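Local coordinates for predicted acetyltransferase (PDB 3MGD), which binds acetyl-CoA and, as a member of the GNAT family, probably transfers its acetyl group to an acceptor substrate, at residues Q61-F73 against R83-S96. Sequence-based numbering, arbitrary orientation. Where two conformers were deposited one is given.
Sequences QIIATAAIAFIDF and RKGYITNMYTEPTS. With ACO (acetyl coenzyme *a), chain C.
T65 and N89 meet where the two antiparallel strands slip by one residue. T65 OG1 donates to N89 O at 2.8 Å, with the hydroxyl oxygen tilted 33° from the plane of that carbonyl; a chi1 of 61° holds the hydroxyl between its own backbone N and carbonyl carbon, turned to the neighbouring strand. N89 adopts a left-handed helical backbone conformation, and N89 and M90 stand opposite the single residue A66, a beta bulge: A67 pairs with T88, but T65 with Y91. Strand 83-92 is the bulged strand of the GNAT fold, which splays from strand 120-124 to admit the cofactor. The pantetheine arm runs beside it as another strand would, M90 O accepting from ACO N4P at 2.6 Å and T92 N donating to ACO O9P at 2.9 Å, while M90 N reaches the acetyl oxygen only weakly. M90 CG packs 3.8 Å from A66 CB, with A102 of helix 101-115 touching M90. Toward the hairpin end, I68 CD1 lies 3.9 Å from G85 CA, and the aliphatic chain of K84 crosses F73 at about a right angle, K84 CD lying 3.8 Å from F73 CE2. Farther out, E53 OE2 accepts a hydrogen bond from N89 ND2, and F73 and Y86 each meet the other's counterpart in the second subunit edge-to-face.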
ATOM      1  N   GLN A  61     -21.819  22.617   6.047  1.00 49.10           N
ATOM      2  CA  GLN A  61     -21.762  21.301   6.673  1.00 44.17           C
ATOM      3  C   GLN A  61     -21.198  20.352   5.624  1.00 29.41           C
ATOM      4  O   GLN A  61     -21.563  20.451   4.457  1.00 30.29           O
ATOM      5  CB  GLN A  61     -23.152  20.837   7.113  1.00 54.26           C
ATOM      6  CG  GLN A  61     -23.628  21.477   8.401  1.00 60.95           C
ATOM      7  CD  GLN A  61     -22.625  21.313   9.521  1.00 63.52           C
ATOM      8  OE1 GLN A  61     -22.123  22.294  10.070  1.00 68.16           O
ATOM      9  NE2 GLN A  61     -22.311  20.065   9.857  1.00 60.45           N
ATOM     10  N   ILE A  62     -20.312  19.447   6.026  1.00 25.56           N
ATOM     11  CA  ILE A  62     -19.715  18.515   5.067  1.00 21.51           C
ATOM     12  C   ILE A  62     -20.718  17.432   4.661  1.00 21.05           C
ATOM     13  O   ILE A  62     -21.264  16.724   5.503  1.00 26.38           O
ATOM     14  CB  ILE A  62     -18.423  17.882   5.601  1.00 27.79           C
ATOM     15  CG1 ILE A  62     -17.360  18.963   5.829  1.00 29.85           C
ATOM     16  CG2 ILE A  62     -17.883  16.864   4.603  1.00 23.38           C
ATOM     17  CD1 ILE A  62     -16.094  18.435   6.494  1.00 28.30           C
ATOM     18  N   ILE A  63     -20.968  17.347   3.361  1.00 21.80           N
ATOM     19  CA  ILE A  63     -21.848  16.358   2.765  1.00 20.90           C
ATOM     20  C   ILE A  63     -21.092  15.094   2.353  1.00 19.21           C
ATOM     21  O   ILE A  63     -21.611  13.980   2.472  1.00 23.24           O
ATOM     22  CB  ILE A  63     -22.512  16.939   1.504  1.00 30.55           C
ATOM     23  CG1 ILE A  63     -23.375  18.144   1.870  1.00 35.76           C
ATOM     24  CG2 ILE A  63     -23.340  15.883   0.793  1.00 30.87           C
ATOM     25  CD1 ILE A  63     -24.520  17.799   2.798  1.00 41.25           C
ATOM     26  N   ALA A  64     -19.874  15.267   1.838  1.00 20.33           N
ATOM     27  CA  ALA A  64     -19.081  14.119   1.399  1.00 19.10           C
ATOM     28  C   ALA A  64     -17.583  14.388   1.549  1.00 19.63           C
ATOM     29  O   ALA A  64     -17.140  15.535   1.575  1.00 20.04           O
ATOM     30  CB  ALA A  64     -19.419  13.747  -0.038  1.00 17.51           C
ATOM     31  N   THR A  65     -16.816  13.318   1.681  1.00 17.77           N
ATOM     32  CA  THR A  65     -15.366  13.419   1.644  1.00 15.67           C
ATOM     33  C   THR A  65     -14.836  12.350   0.693  1.00 17.09           C
ATOM     34  O   THR A  65     -15.544  11.401   0.359  1.00 19.24           O
ATOM     35  CB  THR A  65     -14.742  13.146   3.022  1.00 18.42           C
ATOM     36  OG1 THR A  65     -15.060  11.811   3.441  1.00 18.30           O
ATOM     37  CG2 THR A  65     -15.254  14.141   4.066  1.00 19.50           C
ATOM     38  N   ALA A  66     -13.579  12.507   0.277  1.00 16.24           N
ATOM     39  CA  ALA A  66     -12.897  11.511  -0.554  1.00 18.49           C
ATOM     40  C   ALA A  66     -11.421  11.863  -0.536  1.00 18.30           C
ATOM     41  O   ALA A  66     -11.067  13.021  -0.752  1.00 17.85           O
ATOM     42  CB  ALA A  66     -13.419  11.564  -1.973  1.00 16.64           C
ATOM     43  N   ALA A  67     -10.556  10.896  -0.260  1.00 15.90           N
ATOM     44  CA  ALA A  67      -9.117  11.218  -0.199  1.00 14.14           C
ATOM     45  C   ALA A  67      -8.265  10.315  -1.070  1.00 14.60           C
ATOM     46  O   ALA A  67      -8.672   9.211  -1.447  1.00 14.61           O
ATOM     47  CB  ALA A  67      -8.601  11.190   1.239  1.00 18.28           C
ATOM     48  N   ILE A  68      -7.065  10.795  -1.378  1.00 16.02           N
ATOM     49  CA  ILE A  68      -6.090   9.969  -2.066  1.00 16.44           C
ATOM     50  C   ILE A  68      -4.778  10.174  -1.335  1.00 16.95           C
ATOM     51  O   ILE A  68      -4.414  11.314  -1.020  1.00 14.15           O
ATOM     52  CB  ILE A  68      -5.989  10.307  -3.582  1.00 19.32           C
ATOM     53  CG1 ILE A  68      -5.053   9.334  -4.303  1.00 19.34           C
ATOM     54  CG2 ILE A  68      -5.595  11.785  -3.812  1.00 17.22           C
ATOM     55  CD1 ILE A  68      -5.233   9.317  -5.809  1.00 17.45           C
ATOM     56  N   ALA A  69      -4.123   9.063  -1.010  1.00 12.72           N
ATOM     57  CA  ALA A  69      -2.797   9.060  -0.384  1.00 13.16           C
ATOM     58  C   ALA A  69      -1.779   8.580  -1.403  1.00 18.19           C
ATOM     59  O   ALA A  69      -2.059   7.671  -2.189  1.00 21.57           O
ATOM     60  CB  ALA A  69      -2.783   8.122   0.823  1.00 14.45           C
ATOM     61  N   PHE A  70      -0.592   9.182  -1.396  1.00 18.16           N
ATOM     62  CA  PHE A  70       0.440   8.795  -2.351  1.00 16.73           C
ATOM     63  C   PHE A  70       1.457   7.914  -1.661  1.00 20.24           C
ATOM     64  O   PHE A  70       2.094   8.324  -0.694  1.00 20.87           O
ATOM     65  CB  PHE A  70       1.077  10.030  -2.975  1.00 21.45           C
ATOM     66  CG  PHE A  70       0.070  10.985  -3.505  1.00 21.15           C
ATOM     67  CD1 PHE A  70      -0.692  10.651  -4.607  1.00 22.84           C
ATOM     68  CD2 PHE A  70      -0.164  12.187  -2.867  1.00 28.51           C
ATOM     69  CE1 PHE A  70      -1.657  11.528  -5.084  1.00 23.86           C
ATOM     70  CE2 PHE A  70      -1.119  13.057  -3.333  1.00 28.74           C
ATOM     71  CZ  PHE A  70      -1.863  12.726  -4.441  1.00 23.35           C
ATOM     72  N   ILE A  71       1.568   6.682  -2.149  1.00 17.43           N
ATOM     73  CA  ILE A  71       2.343   5.664  -1.480  1.00 14.30           C
ATOM     74  C   ILE A  71       3.413   5.137  -2.434  1.00 17.61           C
ATOM     75  O   ILE A  71       3.184   5.075  -3.645  1.00 18.85           O
ATOM     76  CB  ILE A  71       1.431   4.506  -1.035  1.00 22.92           C
ATOM     77  CG1 ILE A  71       0.340   5.017  -0.089  1.00 27.23           C
ATOM     78  CG2 ILE A  71       2.248   3.408  -0.372  1.00 27.07           C
ATOM     79  CD1 ILE A  71       0.857   5.553   1.193  1.00 32.76           C
ATOM     80  N   ASP A  72       4.564   4.755  -1.877  1.00 16.96           N
ATOM     81  CA  ASP A  72       5.730   4.356  -2.670  1.00 14.83           C
ATOM     82  C   ASP A  72       5.933   2.848  -2.586  1.00 18.38           C
ATOM     83  O   ASP A  72       6.076   2.292  -1.493  1.00 19.31           O
ATOM     84  CB  ASP A  72       7.005   5.039  -2.135  1.00 15.29           C
ATOM     85  CG  ASP A  72       6.948   6.565  -2.197  1.00 27.02           C
ATOM     86  OD1 ASP A  72       6.165   7.106  -3.002  1.00 24.22           O
ATOM     87  OD2 ASP A  72       7.710   7.228  -1.448  1.00 19.92           O
ATOM     88  N   PHE A  73       5.951   2.190  -3.743  1.00 15.02           N
ATOM     89  CA  PHE A  73       6.265   0.774  -3.829  1.00 17.69           C
ATOM     90  C   PHE A  73       7.510   0.642  -4.711  1.00 17.11           C
ATOM     91  O   PHE A  73       7.894   1.596  -5.380  1.00 18.56           O
ATOM     92  CB  PHE A  73       5.090   0.006  -4.446  1.00 22.44           C
ATOM     93  CG  PHE A  73       3.818   0.073  -3.637  1.00 20.38           C
ATOM     94  CD1 PHE A  73       3.574  -0.841  -2.618  1.00 22.99           C
ATOM     95  CD2 PHE A  73       2.864   1.047  -3.899  1.00 23.51           C
ATOM     96  CE1 PHE A  73       2.399  -0.788  -1.870  1.00 22.42           C
ATOM     97  CE2 PHE A  73       1.694   1.113  -3.152  1.00 26.87           C
ATOM     98  CZ  PHE A  73       1.460   0.190  -2.140  1.00 29.33           C
ATOM     99  N   ARG A  83       5.250   4.500  -7.639  0.50 19.24           N
ATOM    100  CA  ARG A  83       4.262   5.231  -6.854  0.50 17.42           C
ATOM    101  C   ARG A  83       2.849   4.816  -7.232  0.50 19.12           C
ATOM    102  O   ARG A  83       2.576   4.457  -8.379  0.50 19.29           O
ATOM    103  CB  ARG A  83       4.406   6.740  -7.051  0.50 17.67           C
ATOM    104  CG  ARG A  83       5.815   7.274  -6.911  0.50 18.28           C
ATOM    105  CD  ARG A  83       5.784   8.787  -6.806  0.50 25.48           C
ATOM    106  NE  ARG A  83       6.898   9.410  -7.514  0.50 28.18           N
ATOM    107  CZ  ARG A  83       6.846   9.808  -8.781  0.50 30.25           C
ATOM    108  NH1 ARG A  83       5.734   9.643  -9.490  0.50 31.74           N
ATOM    109  NH2 ARG A  83       7.913  10.362  -9.340  0.50 29.88           N
ATOM    110  N   LYS A  84       1.952   4.877  -6.249  1.00 16.44           N
ATOM    111  CA  LYS A  84       0.539   4.630  -6.479  1.00 18.27           C
ATOM    112  C   LYS A  84      -0.280   5.620  -5.681  1.00 16.96           C
ATOM    113  O   LYS A  84       0.174   6.125  -4.656  1.00 20.69           O
ATOM    114  CB  LYS A  84       0.157   3.205  -6.051  1.00 18.47           C
ATOM    115  CG  LYS A  84       0.637   2.103  -7.025  1.00 22.93           C
ATOM    116  CD  LYS A  84       0.116   0.728  -6.602  1.00 24.62           C
ATOM    117  CE  LYS A  84       0.401  -0.341  -7.653  1.00 37.67           C
ATOM    118  NZ  LYS A  84      -0.091  -1.673  -7.205  1.00 43.37           N
ATOM    119  N   GLY A  85      -1.493   5.888  -6.150  1.00 16.07           N
ATOM    120  CA  GLY A  85      -2.427   6.686  -5.377  1.00 19.11           C
ATOM    121  C   GLY A  85      -3.316   5.688  -4.663  1.00 19.86           C
ATOM    122  O   GLY A  85      -3.791   4.735  -5.268  1.00 27.47           O
ATOM    123  N   TYR A  86      -3.526   5.898  -3.372  1.00 13.20           N
ATOM    124  CA  TYR A  86      -4.340   4.994  -2.568  1.00 15.95           C
ATOM    125  C   TYR A  86      -5.594   5.761  -2.165  1.00 16.97           C
ATOM    126  O   TYR A  86      -5.521   6.743  -1.427  1.00 19.83           O
ATOM    127  CB  TYR A  86      -3.566   4.559  -1.315  1.00 16.84           C
ATOM    128  CG  TYR A  86      -4.381   3.710  -0.357  1.00 20.76           C
ATOM    129  CD1 TYR A  86      -4.638   2.373  -0.629  1.00 21.84           C
ATOM    130  CD2 TYR A  86      -4.890   4.251   0.819  1.00 20.94           C
ATOM    131  CE1 TYR A  86      -5.390   1.592   0.247  1.00 22.87           C
ATOM    132  CE2 TYR A  86      -5.642   3.483   1.701  1.00 20.17           C
ATOM    133  CZ  TYR A  86      -5.881   2.159   1.412  1.00 20.46           C
ATOM    134  OH  TYR A  86      -6.628   1.405   2.287  1.00 22.52           O
ATOM    135  N   ILE A  87      -6.743   5.325  -2.661  1.00 16.62           N
ATOM    136  CA  ILE A  87      -7.980   6.052  -2.400  1.00 15.00           C
ATOM    137  C   ILE A  87      -8.633   5.580  -1.109  1.00 17.15           C
ATOM    138  O   ILE A  87      -8.651   4.384  -0.806  1.00 15.95           O
ATOM    139  CB  ILE A  87      -8.932   5.967  -3.622  1.00 17.96           C
ATOM    140  CG1 ILE A  87      -8.333   6.833  -4.757  1.00 20.17           C
ATOM    141  CG2 ILE A  87     -10.365   6.344  -3.235  1.00 15.49           C
ATOM    142  CD1 ILE A  87      -9.214   6.991  -5.973  1.00 26.55           C
ATOM    143  N   THR A  88      -9.158   6.531  -0.339  1.00 17.56           N
ATOM    144  CA  THR A  88      -9.593   6.235   1.019  1.00 16.09           C
ATOM    145  C   THR A  88     -10.506   7.343   1.523  1.00 16.15           C
ATOM    146  O   THR A  88     -10.716   8.340   0.829  1.00 17.49           O
ATOM    147  CB  THR A  88      -8.334   6.088   1.939  1.00 21.37           C
ATOM    148  OG1 THR A  88      -8.705   5.525   3.201  1.00 19.94           O
ATOM    149  CG2 THR A  88      -7.617   7.435   2.144  1.00 22.71           C
ATOM    150  N   ASN A  89     -11.044   7.167   2.735  1.00 13.22           N
ATOM    151  CA  ASN A  89     -11.828   8.197   3.383  1.00 15.76           C
ATOM    152  C   ASN A  89     -12.979   8.681   2.524  1.00 16.31           C
ATOM    153  O   ASN A  89     -13.283   9.866   2.509  1.00 16.71           O
ATOM    154  CB  ASN A  89     -10.950   9.387   3.788  1.00 14.97           C
ATOM    155  CG  ASN A  89      -9.930   9.023   4.842  1.00 17.22           C
ATOM    156  OD1 ASN A  89      -9.949   7.921   5.379  1.00 21.92           O
ATOM    157  ND2 ASN A  89      -9.012   9.944   5.125  1.00 16.41           N
HETATM  158  N   MSE A  90     -13.609   7.777   1.785  1.00 15.20           N
HETATM  159  CA  MSE A  90     -14.768   8.183   1.018  1.00 17.80           C
HETATM  160  C   MSE A  90     -16.057   7.980   1.809  1.00 17.40           C
HETATM  161  O   MSE A  90     -16.337   6.908   2.340  1.00 17.16           O
HETATM  162  CB  MSE A  90     -14.814   7.479  -0.331  1.00 17.73           C
HETATM  163  CG  MSE A  90     -13.609   7.890  -1.207  1.00 18.03           C
HETATM  164 SE   MSE A  90     -13.844   7.274  -3.012  1.00 34.28          SE
HETATM  165  CE  MSE A  90     -15.391   8.360  -3.511  1.00 23.31           C
ATOM    166  N   TYR A  91     -16.841   9.040   1.873  1.00 16.72           N
ATOM    167  CA  TYR A  91     -18.084   9.010   2.630  1.00 15.80           C
ATOM    168  C   TYR A  91     -19.022  10.011   1.987  1.00 17.69           C
ATOM    169  O   TYR A  91     -18.616  11.119   1.638  1.00 20.67           O
ATOM    170  CB  TYR A  91     -17.839   9.354   4.106  1.00 18.18           C
ATOM    171  CG  TYR A  91     -19.121   9.286   4.921  1.00 19.76           C
ATOM    172  CD1 TYR A  91     -19.586   8.077   5.415  1.00 18.82           C
ATOM    173  CD2 TYR A  91     -19.871  10.422   5.162  1.00 21.95           C
ATOM    174  CE1 TYR A  91     -20.783   8.005   6.155  1.00 21.05           C
ATOM    175  CE2 TYR A  91     -21.059  10.364   5.885  1.00 19.61           C
ATOM    176  CZ  TYR A  91     -21.509   9.160   6.380  1.00 24.19           C
ATOM    177  OH  TYR A  91     -22.701   9.129   7.102  1.00 27.31           O
ATOM    178  N   THR A  92     -20.258   9.588   1.761  1.00 18.49           N
ATOM    179  CA  THR A  92     -21.304  10.504   1.353  1.00 17.15           C
ATOM    180  C   THR A  92     -22.456  10.395   2.369  1.00 22.70           C
ATOM    181  O   THR A  92     -22.859   9.286   2.738  1.00 21.73           O
ATOM    182  CB  THR A  92     -21.860  10.170  -0.052  1.00 17.49           C
ATOM    183  OG1 THR A  92     -20.833  10.319  -1.037  1.00 20.52           O
ATOM    184  CG2 THR A  92     -23.043  11.120  -0.389  1.00 20.23           C
ATOM    185  N   GLU A  93     -22.969  11.541   2.815  1.00 20.51           N
ATOM    186  CA  GLU A  93     -24.128  11.597   3.707  1.00 24.65           C
ATOM    187  C   GLU A  93     -25.229  10.714   3.132  1.00 23.80           C
ATOM    188  O   GLU A  93     -25.519  10.800   1.939  1.00 25.55           O
ATOM    189  CB  GLU A  93     -24.619  13.049   3.813  1.00 32.18           C
ATOM    190  CG  GLU A  93     -25.797  13.255   4.750  1.00 39.99           C
ATOM    191  CD  GLU A  93     -25.431  13.021   6.206  1.00 37.63           C
ATOM    192  OE1 GLU A  93     -24.414  13.583   6.664  1.00 30.05           O
ATOM    193  OE2 GLU A  93     -26.164  12.280   6.891  1.00 36.90           O
ATOM    194  N   PRO A  94     -25.829   9.837   3.964  1.00 23.34           N
ATOM    195  CA  PRO A  94     -26.809   8.878   3.439  1.00 25.08           C
ATOM    196  C   PRO A  94     -27.944   9.477   2.601  1.00 21.66           C
ATOM    197  O   PRO A  94     -28.244   8.928   1.544  1.00 22.41           O
ATOM    198  CB  PRO A  94     -27.336   8.195   4.701  1.00 26.48           C
ATOM    199  CG  PRO A  94     -26.137   8.205   5.614  1.00 27.71           C
ATOM    200  CD  PRO A  94     -25.471   9.540   5.361  1.00 23.16           C
ATOM    201  N   THR A  95     -28.553  10.574   3.040  1.00 27.62           N
ATOM    202  CA  THR A  95     -29.644  11.160   2.269  1.00 31.01           C
ATOM    203  C   THR A  95     -29.156  11.765   0.951  1.00 30.69           C
ATOM    204  O   THR A  95     -29.963  12.113   0.089  1.00 28.61           O
ATOM    205  CB  THR A  95     -30.426  12.215   3.082  1.00 32.22           C
ATOM    206  OG1 THR A  95     -29.542  13.263   3.476  1.00 31.83           O
ATOM    207  CG2 THR A  95     -31.045  11.579   4.334  1.00 35.47           C
ATOM    208  N   SER A  96     -27.837  11.883   0.791  1.00 25.24           N
ATOM    209  CA  SER A  96     -27.258  12.428  -0.433  1.00 24.76           C
ATOM    210  C   SER A  96     -26.693  11.349  -1.368  1.00 21.90           C
ATOM    211  O   SER A  96     -26.176  11.662  -2.436  1.00 19.76           O
ATOM    212  CB  SER A  96     -26.140  13.426  -0.099  1.00 26.22           C
ATOM    213  OG  SER A  96     -26.650  14.650   0.393  1.00 24.91           O
TER
HETATM  214  N1A ACO C 200     -27.101   7.731 -13.330  1.00 52.99           N
HETATM  215  C2A ACO C 200     -27.614   6.536 -12.817  1.00 52.46           C
HETATM  216  N3A ACO C 200     -27.190   6.063 -11.552  1.00 46.69           N
HETATM  217  C4A ACO C 200     -26.216   6.831 -10.793  1.00 43.40           C
HETATM  218  C5A ACO C 200     -25.691   8.056 -11.316  1.00 46.17           C
HETATM  219  C6A ACO C 200     -26.107   8.516 -12.559  1.00 46.44           C
HETATM  220  N6A ACO C 200     -25.572   9.756 -13.083  1.00 41.70           N
HETATM  221  N7A ACO C 200     -24.761   8.598 -10.362  1.00 44.63           N
HETATM  222  C8A ACO C 200     -24.716   7.731  -9.279  1.00 37.09           C
HETATM  223  N9A ACO C 200     -25.604   6.612  -9.548  1.00 33.93           N
HETATM  224  C1B ACO C 200     -25.904   5.567  -8.585  1.00 32.88           C
HETATM  225  C2B ACO C 200     -24.896   4.466  -8.954  1.00 41.54           C
HETATM  226  O2B ACO C 200     -24.860   3.897 -10.222  1.00 43.47           O
HETATM  227  C3B ACO C 200     -24.949   3.578  -7.731  1.00 45.79           C
HETATM  228  O3B ACO C 200     -25.931   2.569  -7.669  1.00 47.88           O
HETATM  229  P3B ACO C 200     -25.673   1.071  -8.145  1.00 73.19           P
HETATM  230  O7A ACO C 200     -27.069   0.420  -8.438  1.00 49.13           O
HETATM  231  O8A ACO C 200     -24.955   0.282  -7.029  1.00 69.14           O
HETATM  232  O9A ACO C 200     -24.824   1.051  -9.399  1.00 73.23           O
HETATM  233  C4B ACO C 200     -24.979   4.664  -6.600  1.00 22.40           C
HETATM  234  O4B ACO C 200     -25.849   5.716  -7.157  1.00 29.07           O
HETATM  235  C5B ACO C 200     -23.752   5.131  -5.843  1.00 23.96           C
HETATM  236  O5B ACO C 200     -22.926   5.945  -6.638  1.00 24.05           O
HETATM  237  P1A ACO C 200     -22.514   7.392  -6.155  1.00 22.49           P
HETATM  238  O1A ACO C 200     -23.723   8.332  -6.028  1.00 24.05           O
HETATM  239  O2A ACO C 200     -21.458   7.914  -7.126  1.00 22.11           O
HETATM  240  O3A ACO C 200     -21.847   7.165  -4.744  1.00 24.10           O
HETATM  241  P2A ACO C 200     -22.354   7.829  -3.388  1.00 21.90           P
HETATM  242  O4A ACO C 200     -23.769   7.317  -2.953  1.00 23.29           O
HETATM  243  O5A ACO C 200     -22.255   9.328  -3.448  1.00 18.78           O
HETATM  244  O6A ACO C 200     -21.298   7.420  -2.293  1.00 23.56           O
HETATM  245  CBP ACO C 200     -20.249   5.755  -0.867  1.00 19.69           C
HETATM  246  CCP ACO C 200     -20.854   6.094  -2.223  1.00 18.72           C
HETATM  247  CDP ACO C 200     -19.573   4.395  -0.916  1.00 15.32           C
HETATM  248  CEP ACO C 200     -19.277   6.835  -0.526  1.00 20.30           C
HETATM  249  CAP ACO C 200     -21.407   5.704   0.185  1.00 27.02           C
HETATM  250  OAP ACO C 200     -22.320   4.695  -0.086  1.00 25.36           O
HETATM  251  C9P ACO C 200     -20.959   5.728   1.625  1.00 22.45           C
HETATM  252  O9P ACO C 200     -20.592   6.760   2.190  1.00 18.40           O
HETATM  253  N8P ACO C 200     -20.996   4.464   2.331  1.00 20.05           N
HETATM  254  C7P ACO C 200     -20.516   4.366   3.708  1.00 16.18           C
HETATM  255  C6P ACO C 200     -19.054   4.609   3.806  1.00 18.88           C
HETATM  256  C5P ACO C 200     -18.293   3.795   2.783  1.00 20.10           C
HETATM  257  O5P ACO C 200     -18.561   2.606   2.603  1.00 24.11           O
HETATM  258  N4P ACO C 200     -17.304   4.467   2.013  1.00 17.61           N
HETATM  259  C3P ACO C 200     -16.359   3.747   1.194  1.00 16.76           C
HETATM  260  C2P ACO C 200     -15.197   3.108   1.910  1.00 20.40           C
HETATM  261  S1P ACO C 200     -13.991   2.372   0.833  1.00 19.98           S
HETATM  262  C   ACO C 200     -12.900   3.511   0.254  1.00 22.52           C
HETATM  263  O   ACO C 200     -12.994   4.677   0.608  1.00 20.04           O
HETATM  264  CH3 ACO C 200     -11.923   3.121  -0.786  1.00 18.17           C
HETATM  265  O   HOH W   1     -23.900  16.216   6.175  1.00 33.24           O
HETATM  266  O   HOH W   2     -17.821  10.701  -1.457  1.00 21.89           O